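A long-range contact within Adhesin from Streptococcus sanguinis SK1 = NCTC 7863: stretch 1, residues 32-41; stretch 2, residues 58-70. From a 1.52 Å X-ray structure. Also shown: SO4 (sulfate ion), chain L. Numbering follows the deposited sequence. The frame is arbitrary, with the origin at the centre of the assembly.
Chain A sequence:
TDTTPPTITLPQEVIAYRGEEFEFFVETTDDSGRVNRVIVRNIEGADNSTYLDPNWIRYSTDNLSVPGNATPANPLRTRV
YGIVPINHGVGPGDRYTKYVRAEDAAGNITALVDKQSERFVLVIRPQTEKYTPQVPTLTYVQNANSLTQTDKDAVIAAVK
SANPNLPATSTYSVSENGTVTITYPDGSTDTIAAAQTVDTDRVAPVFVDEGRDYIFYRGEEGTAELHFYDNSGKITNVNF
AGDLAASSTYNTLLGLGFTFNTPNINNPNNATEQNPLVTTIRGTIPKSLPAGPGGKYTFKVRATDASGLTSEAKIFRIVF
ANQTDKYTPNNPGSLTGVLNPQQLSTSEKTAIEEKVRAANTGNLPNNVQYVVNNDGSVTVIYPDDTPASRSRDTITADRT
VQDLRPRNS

Stretch 1 (32-41) SGRVNRVIVR
Stretch 2, residues 58-70: RYSTDNLSVPGNA

The side-chain amide of Asn69 stands in for a strand partner. It pairs with the backbone of Val35 through both of its ends: Val35 N donates to Asn69 OD1 at 2.9 Å, and Asn69 ND2 donates to Val35 O at 3.0 Å, nearly straight at 176°. Asn69 ND2 also donates to Asn63 O at 2.8 Å, which ties the amide to its own loop. The rotamer is p, with chi1 68° and chi2 -1°.

Val35 O takes a second proton, from Ser65 N at 2.9 Å. Gly33 O accepts from Ala70 N at 3.0 Å. Gly33 has phi/psi 87/-4, a positive phi that favours glycine.

Val66 to Asn69 form a type II beta turn, closed by Asn69 N to Val66 O at 3.1 Å. Pro67 is at -52/131 and Gly68 at 82/11. A CB on Gly68 would jam against the carbonyl O of Pro67. In register, Gly33 CA lies 4.6 Å from Gly68 CA, and Asn36 CA lies 3.9 Å from Ser65 CA. Water 1 bridges the turn to stretch 1, donating to Ser32 O at 2.8 Å and accepting from Gly68 N at 3.0 Å.

Arg34 is fully extended, t at chi1, chi2 and chi3. Arg34 NH2 donates to Ser65 OG at 2.8 Å, and Arg34 NE donates to Asn36 OD1 at 2.8 Å. Ser65 O and Val66 N lie over one face of the guanidinium. Ser65 is at 62/45 with a t rotamer. Asn36 is at -101/-26, off the extended values of its neighbours, with chi1 -83° (m).

Further along, the strand through Val38 and Val40 and the strand through Tyr59 run antiparallel, at 174°, with axes 8.2 Å apart at closest. Val38 and Thr61, like Val40 and Tyr59, have CA atoms 7.4 Å apart. That gap is filled by side chains and water. Val40, rotamer t, sets CG2 over the face of the Tyr59 ring (chi1 p, chi2 -77°), 3.7 Å from its centroid and 14° off the normal. Val38 O lies at the ring edge, 3.6 Å from Tyr59 CE2. Water 2 links Val38 O (2.8 Å) to Thr61 OG1 (2.6 Å). Water 4 accepts from Tyr59 OH at 2.7 Å and donates to Val40 O at 2.9 Å.

Val35 CG2 meets Ala70 CB at 3.4 Å, and Leu64 CD2 lies 4.3 Å from Val38 CG2.

The CA-to-CB bond of Arg37 points away from stretch 2. Arg37 NH1 donates to sulfate O2 at 2.7 Å. Arg37 NH2 to sulfate S, at 2.7 Å, is too close for a non-bonded contact.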

# COMPACT_ATOMS: atom_id res chain seq x y z
N SER A 32 -28.29 -52.46 -15.46
CA SER A 32 -28.13 -53.48 -14.40
C SER A 32 -27.73 -52.80 -13.10
O SER A 32 -27.84 -53.41 -12.11
CB SER A 32 -27.10 -54.50 -14.74
OG SER A 32 -25.78 -53.95 -14.64
N GLY A 33 -27.06 -51.65 -13.20
CA GLY A 33 -26.53 -50.97 -12.05
C GLY A 33 -25.16 -51.40 -11.63
O GLY A 33 -24.69 -50.89 -10.62
N ARG A 34 -24.57 -52.39 -12.28
CA ARG A 34 -23.27 -52.90 -11.89
C ARG A 34 -22.32 -52.96 -13.09
O ARG A 34 -22.58 -53.63 -14.09
CB ARG A 34 -23.41 -54.27 -11.24
CG ARG A 34 -22.13 -54.84 -10.83
CD ARG A 34 -22.30 -56.17 -10.09
NE ARG A 34 -21.01 -56.77 -9.88
CZ ARG A 34 -20.75 -57.79 -9.06
NH1 ARG A 34 -21.72 -58.26 -8.31
NH2 ARG A 34 -19.54 -58.28 -8.98
N VAL A 35 -21.16 -52.33 -12.92
CA VAL A 35 -20.09 -52.39 -13.87
C VAL A 35 -18.88 -53.04 -13.20
O VAL A 35 -18.52 -52.70 -12.06
CB VAL A 35 -19.77 -50.99 -14.38
CG1 VAL A 35 -18.44 -50.98 -15.11
CG2 VAL A 35 -20.90 -50.50 -15.23
N ASN A 36 -18.32 -54.01 -13.87
CA ASN A 36 -17.30 -54.84 -13.31
C ASN A 36 -15.91 -54.44 -13.78
O ASN A 36 -14.94 -54.71 -13.09
CB ASN A 36 -17.57 -56.31 -13.63
CG ASN A 36 -18.54 -56.94 -12.71
OD1 ASN A 36 -19.23 -56.28 -12.00
ND2 ASN A 36 -18.68 -58.27 -12.82
N ARG A 37 -15.78 -53.82 -14.95
CA ARG A 37 -14.45 -53.44 -15.45
C ARG A 37 -14.57 -52.10 -16.16
O ARG A 37 -15.53 -51.88 -16.79
CB ARG A 37 -13.91 -54.42 -16.48
CG ARG A 37 -13.76 -55.85 -15.98
CD ARG A 37 -13.29 -56.82 -17.02
NE ARG A 37 -11.95 -56.84 -17.55
CZ ARG A 37 -10.85 -56.33 -17.05
NH1 ARG A 37 -9.74 -56.46 -17.76
NH2 ARG A 37 -10.79 -55.65 -15.93
N VAL A 38 -13.63 -51.18 -15.80
CA VAL A 38 -13.41 -49.99 -16.74
C VAL A 38 -11.92 -50.05 -17.10
O VAL A 38 -11.15 -50.19 -16.25
CB VAL A 38 -13.79 -48.71 -15.99
CG1 VAL A 38 -13.47 -47.48 -16.84
CG2 VAL A 38 -15.25 -48.73 -15.58
N ILE A 39 -11.62 -49.98 -18.37
CA ILE A 39 -10.26 -50.17 -18.93
C ILE A 39 -9.89 -48.91 -19.71
O ILE A 39 -10.71 -48.41 -20.38
CB ILE A 39 -10.32 -51.36 -19.91
CG1 ILE A 39 -10.57 -52.65 -19.15
CG2 ILE A 39 -9.09 -51.46 -20.78
CD1 ILE A 39 -10.99 -53.79 -20.04
N VAL A 40 -8.66 -48.47 -19.58
CA VAL A 40 -8.10 -47.43 -20.45
C VAL A 40 -7.00 -48.14 -21.21
O VAL A 40 -6.20 -48.72 -20.58
CB VAL A 40 -7.55 -46.24 -19.67
CG1 VAL A 40 -7.02 -45.19 -20.62
CG2 VAL A 40 -8.61 -45.67 -18.78
N ARG A 41 -7.01 -48.07 -22.53
CA ARG A 41 -6.02 -48.85 -23.25
C ARG A 41 -5.62 -48.18 -24.56
O ARG A 41 -6.32 -47.38 -25.10
CB ARG A 41 -6.56 -50.25 -23.56
CG ARG A 41 -7.83 -50.24 -24.39
CD ARG A 41 -8.23 -51.61 -24.94
NE ARG A 41 -7.46 -51.95 -26.10
CZ ARG A 41 -7.52 -53.10 -26.71
NH1 ARG A 41 -8.32 -54.03 -26.25
NH2 ARG A 41 -6.82 -53.30 -27.79
N ARG A 58 -2.30 -42.90 -15.76
CA ARG A 58 -2.75 -43.83 -14.74
C ARG A 58 -4.26 -43.70 -14.61
O ARG A 58 -4.81 -42.77 -15.01
CB ARG A 58 -2.08 -43.46 -13.43
CG ARG A 58 -0.58 -43.49 -13.57
CD ARG A 58 0.12 -43.11 -12.30
NE ARG A 58 -0.15 -44.08 -11.26
CZ ARG A 58 0.11 -43.86 -9.98
NH1 ARG A 58 0.70 -42.74 -9.61
NH2 ARG A 58 -0.18 -44.77 -9.07
N TYR A 59 -4.85 -44.74 -14.10
CA TYR A 59 -6.27 -44.68 -13.85
C TYR A 59 -6.67 -45.55 -12.68
O TYR A 59 -6.02 -46.48 -12.39
CB TYR A 59 -7.14 -44.96 -15.07
CG TYR A 59 -7.02 -46.35 -15.60
CD1 TYR A 59 -5.95 -46.74 -16.35
CD2 TYR A 59 -8.05 -47.23 -15.42
CE1 TYR A 59 -5.86 -48.01 -16.86
CE2 TYR A 59 -7.98 -48.50 -15.93
CZ TYR A 59 -6.90 -48.89 -16.67
OH TYR A 59 -6.90 -50.15 -17.16
N SER A 60 -7.79 -45.20 -12.10
CA SER A 60 -8.29 -45.96 -10.95
C SER A 60 -9.79 -45.84 -10.88
O SER A 60 -10.32 -44.85 -11.20
CB SER A 60 -7.66 -45.47 -9.69
OG SER A 60 -8.06 -44.18 -9.43
N THR A 61 -10.44 -46.90 -10.45
CA THR A 61 -11.87 -46.84 -10.26
C THR A 61 -12.22 -47.44 -8.90
O THR A 61 -12.08 -48.59 -8.74
CB THR A 61 -12.58 -47.65 -11.30
OG1 THR A 61 -12.13 -47.26 -12.58
CG2 THR A 61 -14.09 -47.47 -11.19
N ASP A 62 -12.65 -46.62 -7.99
CA ASP A 62 -13.13 -47.14 -6.72
C ASP A 62 -14.46 -47.84 -7.02
O ASP A 62 -15.09 -47.57 -7.97
CB ASP A 62 -13.27 -45.97 -5.75
CG ASP A 62 -11.96 -45.28 -5.41
OD1 ASP A 62 -10.92 -45.72 -5.84
OD2 ASP A 62 -12.03 -44.24 -4.79
N ASN A 63 -14.86 -48.70 -6.15
CA ASN A 63 -16.18 -49.27 -6.19
C ASN A 63 -16.46 -50.10 -7.42
O ASN A 63 -17.60 -50.28 -7.78
CB ASN A 63 -17.23 -48.18 -6.08
CG ASN A 63 -18.42 -48.65 -5.30
OD1 ASN A 63 -18.28 -49.49 -4.44
ND2 ASN A 63 -19.59 -48.10 -5.57
N LEU A 64 -15.45 -50.63 -8.09
CA LEU A 64 -15.65 -51.55 -9.21
C LEU A 64 -16.34 -52.82 -8.73
O LEU A 64 -16.13 -53.29 -7.60
CB LEU A 64 -14.33 -51.94 -9.84
CG LEU A 64 -13.88 -51.22 -11.10
CD1 LEU A 64 -12.55 -51.83 -11.57
CD2 LEU A 64 -14.92 -51.33 -12.21
N SER A 65 -17.20 -53.37 -9.60
CA SER A 65 -17.72 -54.72 -9.42
C SER A 65 -18.54 -54.82 -8.12
O SER A 65 -18.46 -55.78 -7.35
CB SER A 65 -16.58 -55.74 -9.46
OG SER A 65 -17.21 -56.99 -9.78
N VAL A 66 -19.38 -53.83 -7.92
CA VAL A 66 -20.22 -53.68 -6.74
C VAL A 66 -21.64 -53.47 -7.23
O VAL A 66 -21.86 -52.60 -8.09
CB VAL A 66 -19.76 -52.50 -5.87
CG1 VAL A 66 -20.82 -52.08 -4.86
CG2 VAL A 66 -18.50 -52.85 -5.21
N PRO A 67 -22.62 -54.23 -6.74
CA PRO A 67 -24.02 -53.97 -7.10
C PRO A 67 -24.40 -52.52 -6.85
O PRO A 67 -24.11 -51.95 -5.81
CB PRO A 67 -24.81 -54.92 -6.19
CG PRO A 67 -23.83 -55.94 -5.77
CD PRO A 67 -22.46 -55.35 -5.79
N GLY A 68 -25.01 -51.90 -7.84
CA GLY A 68 -25.48 -50.57 -7.64
C GLY A 68 -24.42 -49.51 -7.81
O GLY A 68 -24.67 -48.33 -7.53
N ASN A 69 -23.29 -49.90 -8.33
CA ASN A 69 -22.21 -48.95 -8.46
C ASN A 69 -22.27 -48.10 -9.72
O ASN A 69 -21.42 -47.25 -9.87
CB ASN A 69 -20.83 -49.61 -8.47
CG ASN A 69 -20.54 -50.46 -9.70
OD1 ASN A 69 -21.37 -50.60 -10.58
ND2 ASN A 69 -19.37 -51.04 -9.75
N ALA A 70 -23.21 -48.31 -10.61
CA ALA A 70 -23.18 -47.68 -11.89
C ALA A 70 -24.58 -47.32 -12.37
O ALA A 70 -25.08 -47.82 -13.36
CB ALA A 70 -22.48 -48.58 -12.88
S SO4 L . -8.24 -55.09 -15.36
O1 SO4 L . -6.86 -55.06 -14.99
O2 SO4 L . -8.43 -54.48 -16.57
O3 SO4 L . -8.61 -56.46 -15.38
O4 SO4 L . -8.94 -54.41 -14.31
O HOH W 1 -26.59 -53.75 -9.60
O HOH W 2 -10.69 -49.14 -13.73
O HOH W 3 -8.42 -52.12 -15.59
O HOH W 4 -4.73 -50.42 -18.73